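Local coordinates for PAC2 family protein (Mycobacterium tuberculosis, PDB 2WAM) that is of unknown function but represents a duplicated gene family of actinobacteria with a PAC2-family fold, at residues T192-S197 and G236-V241; I176-V181 and A256-V261. One frame throughout, in Å; residues are numbered along the deposited sequence.

Contact 1: residues T192-S197 and G236-V241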
ATOM      1  N   THR A 192     -36.565 -23.260  22.011  1.00 48.76           N
ATOM      2  CA  THR A 192     -36.598 -23.763  20.649  1.00 44.40           C
ATOM      3  C   THR A 192     -35.576 -23.034  19.811  1.00 46.46           C
ATOM      4  O   THR A 192     -34.960 -22.068  20.263  1.00 48.13           O
ATOM      5  CB  THR A 192     -38.004 -23.644  20.013  1.00 55.30           C
ATOM      6  OG1 THR A 192     -38.508 -22.317  20.185  1.00 51.82           O
ATOM      7  CG2 THR A 192     -38.967 -24.624  20.672  1.00 63.04           C
ATOM      8  N   MET A 193     -35.413 -23.479  18.575  1.00 53.47           N
ATOM      9  CA  MET A 193     -34.265 -23.077  17.789  1.00 53.63           C
ATOM     10  C   MET A 193     -34.518 -23.351  16.317  1.00 54.51           C
ATOM     11  O   MET A 193     -35.091 -24.383  15.972  1.00 63.92           O
ATOM     12  CB  MET A 193     -33.086 -23.901  18.274  1.00 55.44           C
ATOM     13  CG  MET A 193     -31.747 -23.494  17.763  1.00 61.98           C
ATOM     14  SD  MET A 193     -30.533 -24.347  18.766  1.00 65.02           S
ATOM     15  CE  MET A 193     -30.459 -23.236  20.167  1.00 49.07           C
ATOM     16  N   THR A 194     -34.115 -22.433  15.444  1.00 49.76           N
ATOM     17  CA  THR A 194     -34.213 -22.713  14.012  1.00 56.32           C
ATOM     18  C   THR A 194     -32.849 -23.012  13.368  1.00 54.21           C
ATOM     19  O   THR A 194     -31.962 -22.163  13.302  1.00 54.85           O
ATOM     20  CB  THR A 194     -35.027 -21.647  13.213  1.00 49.25           C
ATOM     21  OG1 THR A 194     -34.213 -20.517  12.901  1.00 54.01           O
ATOM     22  CG2 THR A 194     -36.227 -21.197  13.989  1.00 52.38           C
ATOM     23  N   ALA A 195     -32.712 -24.247  12.900  1.00 48.92           N
ATOM     24  CA  ALA A 195     -31.478 -24.752  12.332  1.00 44.27           C
ATOM     25  C   ALA A 195     -31.410 -24.493  10.837  1.00 48.13           C
ATOM     26  O   ALA A 195     -32.424 -24.527  10.147  1.00 53.48           O
ATOM     27  CB  ALA A 195     -31.378 -26.241  12.599  1.00 41.55           C
ATOM     28  N   HIS A 196     -30.206 -24.230  10.343  1.00 46.33           N
ATOM     29  CA  HIS A 196     -29.962 -24.176   8.906  1.00 43.91           C
ATOM     30  C   HIS A 196     -28.641 -24.856   8.555  1.00 44.95           C
ATOM     31  O   HIS A 196     -27.704 -24.886   9.358  1.00 39.89           O
ATOM     32  CB  HIS A 196     -30.037 -22.742   8.344  1.00 33.92           C
ATOM     33  CG  HIS A 196     -29.542 -21.689   9.284  1.00 43.10           C
ATOM     34  ND1 HIS A 196     -28.381 -20.982   9.060  1.00 45.05           N
ATOM     35  CD2 HIS A 196     -30.057 -21.213  10.443  1.00 43.21           C
ATOM     36  CE1 HIS A 196     -28.201 -20.117  10.040  1.00 48.55           C
ATOM     37  NE2 HIS A 196     -29.200 -20.240  10.895  1.00 48.83           N
ATOM     38  N   SER A 197     -28.575 -25.422   7.357  1.00 42.19           N
ATOM     39  CA  SER A 197     -27.365 -26.112   6.937  1.00 49.41           C
ATOM     40  C   SER A 197     -27.425 -26.374   5.453  1.00 47.21           C
ATOM     41  O   SER A 197     -28.502 -26.345   4.864  1.00 46.86           O
ATOM     42  CB  SER A 197     -27.219 -27.434   7.686  1.00 49.39           C
ATOM     43  OG  SER A 197     -26.126 -28.179   7.191  1.00 46.03           O
ATOM     44  N   GLY A 236     -25.912 -23.678  11.150  1.00 38.35           N
ATOM     45  CA  GLY A 236     -26.201 -22.466  11.880  1.00 32.88           C
ATOM     46  C   GLY A 236     -27.401 -22.671  12.765  1.00 36.01           C
ATOM     47  O   GLY A 236     -28.357 -23.341  12.392  1.00 43.07           O
ATOM     48  N   PHE A 237     -27.345 -22.093  13.953  1.00 35.70           N
ATOM     49  CA  PHE A 237     -28.429 -22.229  14.908  1.00 35.04           C
ATOM     50  C   PHE A 237     -28.882 -20.868  15.391  1.00 32.55           C
ATOM     51  O   PHE A 237     -28.090 -20.066  15.872  1.00 43.38           O
ATOM     52  CB  PHE A 237     -27.998 -23.108  16.079  1.00 30.93           C
ATOM     53  CG  PHE A 237     -27.577 -24.472  15.668  1.00 29.41           C
ATOM     54  CD1 PHE A 237     -26.237 -24.822  15.656  1.00 33.88           C
ATOM     55  CD2 PHE A 237     -28.522 -25.407  15.263  1.00 27.16           C
ATOM     56  CE1 PHE A 237     -25.838 -26.099  15.264  1.00 32.48           C
ATOM     57  CE2 PHE A 237     -28.145 -26.675  14.868  1.00 29.78           C
ATOM     58  CZ  PHE A 237     -26.793 -27.027  14.870  1.00 37.67           C
ATOM     59  N   THR A 238     -30.167 -20.606  15.243  1.00 33.06           N
ATOM     60  CA  THR A 238     -30.737 -19.361  15.696  1.00 31.88           C
ATOM     61  C   THR A 238     -31.696 -19.676  16.831  1.00 34.96           C
ATOM     62  O   THR A 238     -32.759 -20.257  16.623  1.00 38.96           O
ATOM     63  CB  THR A 238     -31.467 -18.666  14.562  1.00 40.51           C
ATOM     64  OG1 THR A 238     -30.557 -18.471  13.469  1.00 42.51           O
ATOM     65  CG2 THR A 238     -32.001 -17.328  15.031  1.00 43.87           C
ATOM     66  N   VAL A 239     -31.294 -19.315  18.040  1.00 36.29           N
ATOM     67  CA  VAL A 239     -32.050 -19.651  19.237  1.00 36.91           C
ATOM     68  C   VAL A 239     -33.182 -18.635  19.471  1.00 43.70           C
ATOM     69  O   VAL A 239     -33.050 -17.451  19.129  1.00 41.20           O
ATOM     70  CB  VAL A 239     -31.103 -19.805  20.469  1.00 32.63           C
ATOM     71  CG1 VAL A 239     -30.253 -18.535  20.703  1.00 30.24           C
ATOM     72  CG2 VAL A 239     -31.872 -20.184  21.707  1.00 41.81           C
ATOM     73  N   HIS A 240     -34.301 -19.102  20.026  1.00 47.77           N
ATOM     74  CA  HIS A 240     -35.449 -18.231  20.268  1.00 45.83           C
ATOM     75  C   HIS A 240     -35.495 -17.699  21.694  1.00 39.07           C
ATOM     76  O   HIS A 240     -35.532 -18.466  22.651  1.00 49.77           O
ATOM     77  CB  HIS A 240     -36.750 -18.953  19.930  1.00 53.44           C
ATOM     78  CG  HIS A 240     -36.841 -19.392  18.502  1.00 64.77           C
ATOM     79  ND1 HIS A 240     -37.251 -20.653  18.135  1.00 68.68           N
ATOM     80  CD2 HIS A 240     -36.558 -18.739  17.351  1.00 64.47           C
ATOM     81  CE1 HIS A 240     -37.227 -20.756  16.818  1.00 63.58           C
ATOM     82  NE2 HIS A 240     -36.809 -19.609  16.319  1.00 57.54           N
ATOM     83  N   VAL A 241     -35.490 -16.379  21.824  1.00 30.87           N
ATOM     84  CA  VAL A 241     -35.537 -15.729  23.129  1.00 38.57           C
ATOM     85  C   VAL A 241     -36.879 -15.029  23.324  1.00 44.94           C
ATOM     86  O   VAL A 241     -37.341 -14.306  22.437  1.00 45.54           O
ATOM     87  CB  VAL A 241     -34.413 -14.669  23.284  1.00 32.87           C
ATOM     88  CG1 VAL A 241     -34.465 -14.033  24.664  1.00 28.70           C
ATOM     89  CG2 VAL A 241     -33.048 -15.281  23.019  1.00 24.53           C
TER
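With CG anti to its backbone N (chi1 -170°), Met193 rises on the sheet face it shares with Ala195, Phe237 and Val239, and a bend at chi3 (-83°) lays its end over two residues: SD reaches Phe237 CB at 3.9 Å while CE rests against Val239 CB at 3.5 Å. The sulfur approaches the Phe237 ring obliquely, a Met-aromatic contact, and Ala195 CB lies 4.0 Å from CE2 of the same ring. Methionine suits this place because a flexible, unbranched chain can serve an aromatic and a branched neighbour at once. At the start of the segment, chi1 of 50° sets Thr192 OG1 between its own N and carbonyl carbon, where it meets His240 ND1 at 2.9 Å, at the edge of the imidazole; either atom could donate this hydrogen bond.

The two strands run antiparallel. Thr194 with Thr238 and His196 with Gly236 form the hydrogen-bonded pairs, each bonded both ways through the backbone; Thr194 N to Thr238 O measures 2.8 Å. Met193 with Val239 and Ala195 with Phe237, the non-hydrogen-bonded pairs, alternate with them. His196 folds its ring back across the partner strand, and the side-chain-less Gly236 offers its CA to the ring face, a CH-pi contact 3.8 Å from the centroid. The edge of that ring brings NE2 to Thr238 OG1 at 3.4 Å, a weak hydrogen bond, whereas ND1 is hydrogen-bonded to Glu224, which should help fix the ring's rotation.

Strand 193-197 is outermost in the large sheet within this chain, yet Ser197 makes backbone hydrogen bonds to a second subunit. Helix 251-265 packs Leu257 on Met193 and Val239, while Phe335 of helix 333-343 touches Thr194 and Thr238 on the other face; strand 174-183 bonds to the far edge of 236-241.

Contact 2: residues I176-V181 and A256-V261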
ATOM      1  N   ILE A 176     -19.881 -23.629  12.037  1.00 40.35           N
ATOM      2  CA  ILE A 176     -21.120 -23.519  12.804  1.00 33.09           C
ATOM      3  C   ILE A 176     -21.368 -22.076  13.248  1.00 35.58           C
ATOM      4  O   ILE A 176     -20.568 -21.509  13.986  1.00 34.57           O
ATOM      5  CB  ILE A 176     -21.070 -24.393  14.079  1.00 26.94           C
ATOM      6  CG1 ILE A 176     -20.632 -25.814  13.752  1.00 30.86           C
ATOM      7  CG2 ILE A 176     -22.406 -24.390  14.798  1.00 26.91           C
ATOM      8  CD1 ILE A 176     -20.659 -26.733  14.932  1.00 25.68           C
ATOM      9  N   GLY A 177     -22.490 -21.499  12.817  1.00 29.56           N
ATOM     10  CA  GLY A 177     -22.843 -20.148  13.204  1.00 27.53           C
ATOM     11  C   GLY A 177     -23.851 -20.032  14.340  1.00 33.13           C
ATOM     12  O   GLY A 177     -24.771 -20.848  14.481  1.00 26.24           O
ATOM     13  N   LEU A 178     -23.684 -18.996  15.154  1.00 26.15           N
ATOM     14  CA  LEU A 178     -24.617 -18.745  16.238  1.00 28.19           C
ATOM     15  C   LEU A 178     -25.520 -17.544  15.953  1.00 33.57           C
ATOM     16  O   LEU A 178     -25.077 -16.535  15.398  1.00 26.11           O
ATOM     17  CB  LEU A 178     -23.867 -18.536  17.549  1.00 32.22           C
ATOM     18  CG  LEU A 178     -22.876 -19.627  17.949  1.00 32.02           C
ATOM     19  CD1 LEU A 178     -22.486 -19.473  19.427  1.00 28.60           C
ATOM     20  CD2 LEU A 178     -23.464 -20.994  17.662  1.00 22.80           C
ATOM     21  N   GLY A 179     -26.789 -17.674  16.335  1.00 29.04           N
ATOM     22  CA  GLY A 179     -27.755 -16.604  16.199  1.00 25.78           C
ATOM     23  C   GLY A 179     -28.816 -16.573  17.292  1.00 41.45           C
ATOM     24  O   GLY A 179     -29.043 -17.555  18.015  1.00 41.46           O
ATOM     25  N   THR A 180     -29.459 -15.417  17.421  1.00 43.59           N
ATOM     26  CA  THR A 180     -30.638 -15.266  18.260  1.00 49.31           C
ATOM     27  C   THR A 180     -31.706 -14.544  17.459  1.00 56.33           C
ATOM     28  O   THR A 180     -31.416 -13.858  16.472  1.00 58.84           O
ATOM     29  CB  THR A 180     -30.388 -14.374  19.499  1.00 51.98           C
ATOM     30  OG1 THR A 180     -30.365 -12.996  19.095  1.00 46.15           O
ATOM     31  CG2 THR A 180     -29.098 -14.726  20.216  1.00 21.05           C
ATOM     32  N   VAL A 181     -32.945 -14.692  17.905  1.00 48.58           N
ATOM     33  CA  VAL A 181     -34.053 -13.898  17.401  1.00 42.86           C
ATOM     34  C   VAL A 181     -35.087 -13.861  18.521  1.00 46.88           C
ATOM     35  O   VAL A 181     -35.293 -14.860  19.207  1.00 49.54           O
ATOM     36  CB  VAL A 181     -34.638 -14.487  16.088  1.00 41.03           C
ATOM     37  CG1 VAL A 181     -35.114 -15.916  16.295  1.00 33.70           C
ATOM     38  CG2 VAL A 181     -35.771 -13.620  15.557  1.00 50.75           C
ATOM     39  N   ALA A 256     -28.189 -23.266  25.540  1.00 32.14           N
ATOM     40  CA  ALA A 256     -28.831 -24.023  24.477  1.00 30.92           C
ATOM     41  C   ALA A 256     -27.978 -24.008  23.206  1.00 38.03           C
ATOM     42  O   ALA A 256     -27.737 -25.054  22.598  1.00 34.87           O
ATOM     43  CB  ALA A 256     -30.221 -23.488  24.197  1.00 23.40           C
ATOM     44  N   LEU A 257     -27.518 -22.824  22.806  1.00 34.65           N
ATOM     45  CA  LEU A 257     -26.643 -22.726  21.642  1.00 26.43           C
ATOM     46  C   LEU A 257     -25.426 -23.638  21.793  1.00 34.83           C
ATOM     47  O   LEU A 257     -25.149 -24.459  20.922  1.00 32.06           O
ATOM     48  CB  LEU A 257     -26.198 -21.289  21.412  1.00 23.31           C
ATOM     49  CG  LEU A 257     -27.228 -20.348  20.782  1.00 28.22           C
ATOM     50  CD1 LEU A 257     -26.755 -18.887  20.772  1.00 26.73           C
ATOM     51  CD2 LEU A 257     -27.532 -20.805  19.389  1.00 29.78           C
ATOM     52  N   LEU A 258     -24.704 -23.504  22.903  1.00 34.92           N
ATOM     53  CA  LEU A 258     -23.486 -24.284  23.102  1.00 30.66           C
ATOM     54  C   LEU A 258     -23.739 -25.795  23.170  1.00 30.95           C
ATOM     55  O   LEU A 258     -22.924 -26.591  22.705  1.00 35.06           O
ATOM     56  CB  LEU A 258     -22.712 -23.799  24.331  1.00 28.82           C
ATOM     57  CG  LEU A 258     -22.067 -22.406  24.226  1.00 29.52           C
ATOM     58  CD1 LEU A 258     -21.033 -22.208  25.319  1.00 28.91           C
ATOM     59  CD2 LEU A 258     -21.448 -22.159  22.863  1.00 20.66           C
ATOM     60  N   GLU A 259     -24.868 -26.194  23.745  1.00 31.76           N
ATOM     61  CA  GLU A 259     -25.195 -27.611  23.822  1.00 36.94           C
ATOM     62  C   GLU A 259     -25.329 -28.147  22.411  1.00 44.97           C
ATOM     63  O   GLU A 259     -24.975 -29.291  22.125  1.00 44.34           O
ATOM     64  CB  GLU A 259     -26.479 -27.835  24.621  1.00 28.89           C
ATOM     65  CG  GLU A 259     -26.256 -27.765  26.118  1.00 32.24           C
ATOM     66  CD  GLU A 259     -27.543 -27.795  26.912  1.00 40.43           C
ATOM     67  OE1 GLU A 259     -28.585 -27.382  26.368  1.00 35.88           O
ATOM     68  OE2 GLU A 259     -27.509 -28.223  28.088  1.00 47.69           O
ATOM     69  N   GLN A 260     -25.821 -27.289  21.524  1.00 42.36           N
ATOM     70  CA  GLN A 260     -26.000 -27.639  20.128  1.00 30.44           C
ATOM     71  C   GLN A 260     -24.663 -27.731  19.385  1.00 37.17           C
ATOM     72  O   GLN A 260     -24.432 -28.684  18.644  1.00 45.55           O
ATOM     73  CB  GLN A 260     -26.936 -26.633  19.463  1.00 35.55           C
ATOM     74  CG  GLN A 260     -27.532 -27.117  18.161  1.00 49.92           C
ATOM     75  CD  GLN A 260     -28.144 -28.494  18.293  1.00 56.01           C
ATOM     76  OE1 GLN A 260     -27.776 -29.419  17.559  1.00 45.03           O
ATOM     77  NE2 GLN A 260     -29.073 -28.645  19.246  1.00 52.64           N
ATOM     78  N   VAL A 261     -23.793 -26.739  19.578  1.00 30.72           N
ATOM     79  CA  VAL A 261     -22.438 -26.782  19.028  1.00 27.43           C
ATOM     80  C   VAL A 261     -21.771 -28.082  19.447  1.00 33.14           C
ATOM     81  O   VAL A 261     -21.102 -28.722  18.651  1.00 37.25           O
ATOM     82  CB  VAL A 261     -21.551 -25.610  19.544  1.00 31.13           C
ATOM     83  CG1 VAL A 261     -20.124 -25.720  19.011  1.00 21.59           C
ATOM     84  CG2 VAL A 261     -22.150 -24.286  19.183  1.00 26.45           C
TER
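Leu178, Leu257 and Val261 account for most of the surface that helix and strand bury against each other. Leu178 points from the strand toward the helix, CG opposite its carbonyl carbon and beside the backbone N (chi1 -53°), and its two methyls divide the work: CD2 meets Val261 CG2 at 3.9 Å, the two side chains crossing at about a right angle, while CD1 approaches Leu258 CD2 at 4.5 Å. The forked leucine thus reaches two helical residues from one strand position. Leu257 answers from the helix, pointing toward the strand. Its CD1 sits 4.3 Å from Leu178 CB, and both its methyls, CD1 and CD2, rest 3.8 Å from the carbonyl oxygen of Gly179. Beta-branched Val261, compact and stiff, lies one turn further along the helix and also receives Ile176, whose CD1 stops 4.2 Å from Val261 CG1. The side chains that meet are all aliphatic, and the contact is largely buried.

Strand and helix run nearly antiparallel, at 158°, with axes 9.7 Å apart. Leu178 also touches Ile82 of helix 81-92, and Val261 touches Val69 of strand 67-73. Helices laid against the parallel strands 67-73, 174-183 and 234-242, with aliphatic side chains filling the interface, are characteristic of a layered alpha/beta fold.

How the contacts relate
Of the segments concerned, strand 174-183 comes first from the N terminus, and the chain then turns into strand 193-197, at one edge of the large sheet within this chain. After 38 residues, which include helix 219-229, strand 234-242 comes back and closes contact 1 by pairing with 192-197. The chain then passes into helix 251-265, which returns over 176-181 and closes contact 2, so contact 1 is nested inside the larger loop of contact 2. Strand 234-242 lies between the other two strands and joins the contacts directly: Val239 N reaches Gly179 O at 2.9 Å, a probable hydrogen bond, while Phe237 packs on Gln260. Together they tie the sheet's edge to its interior and to the helix layer.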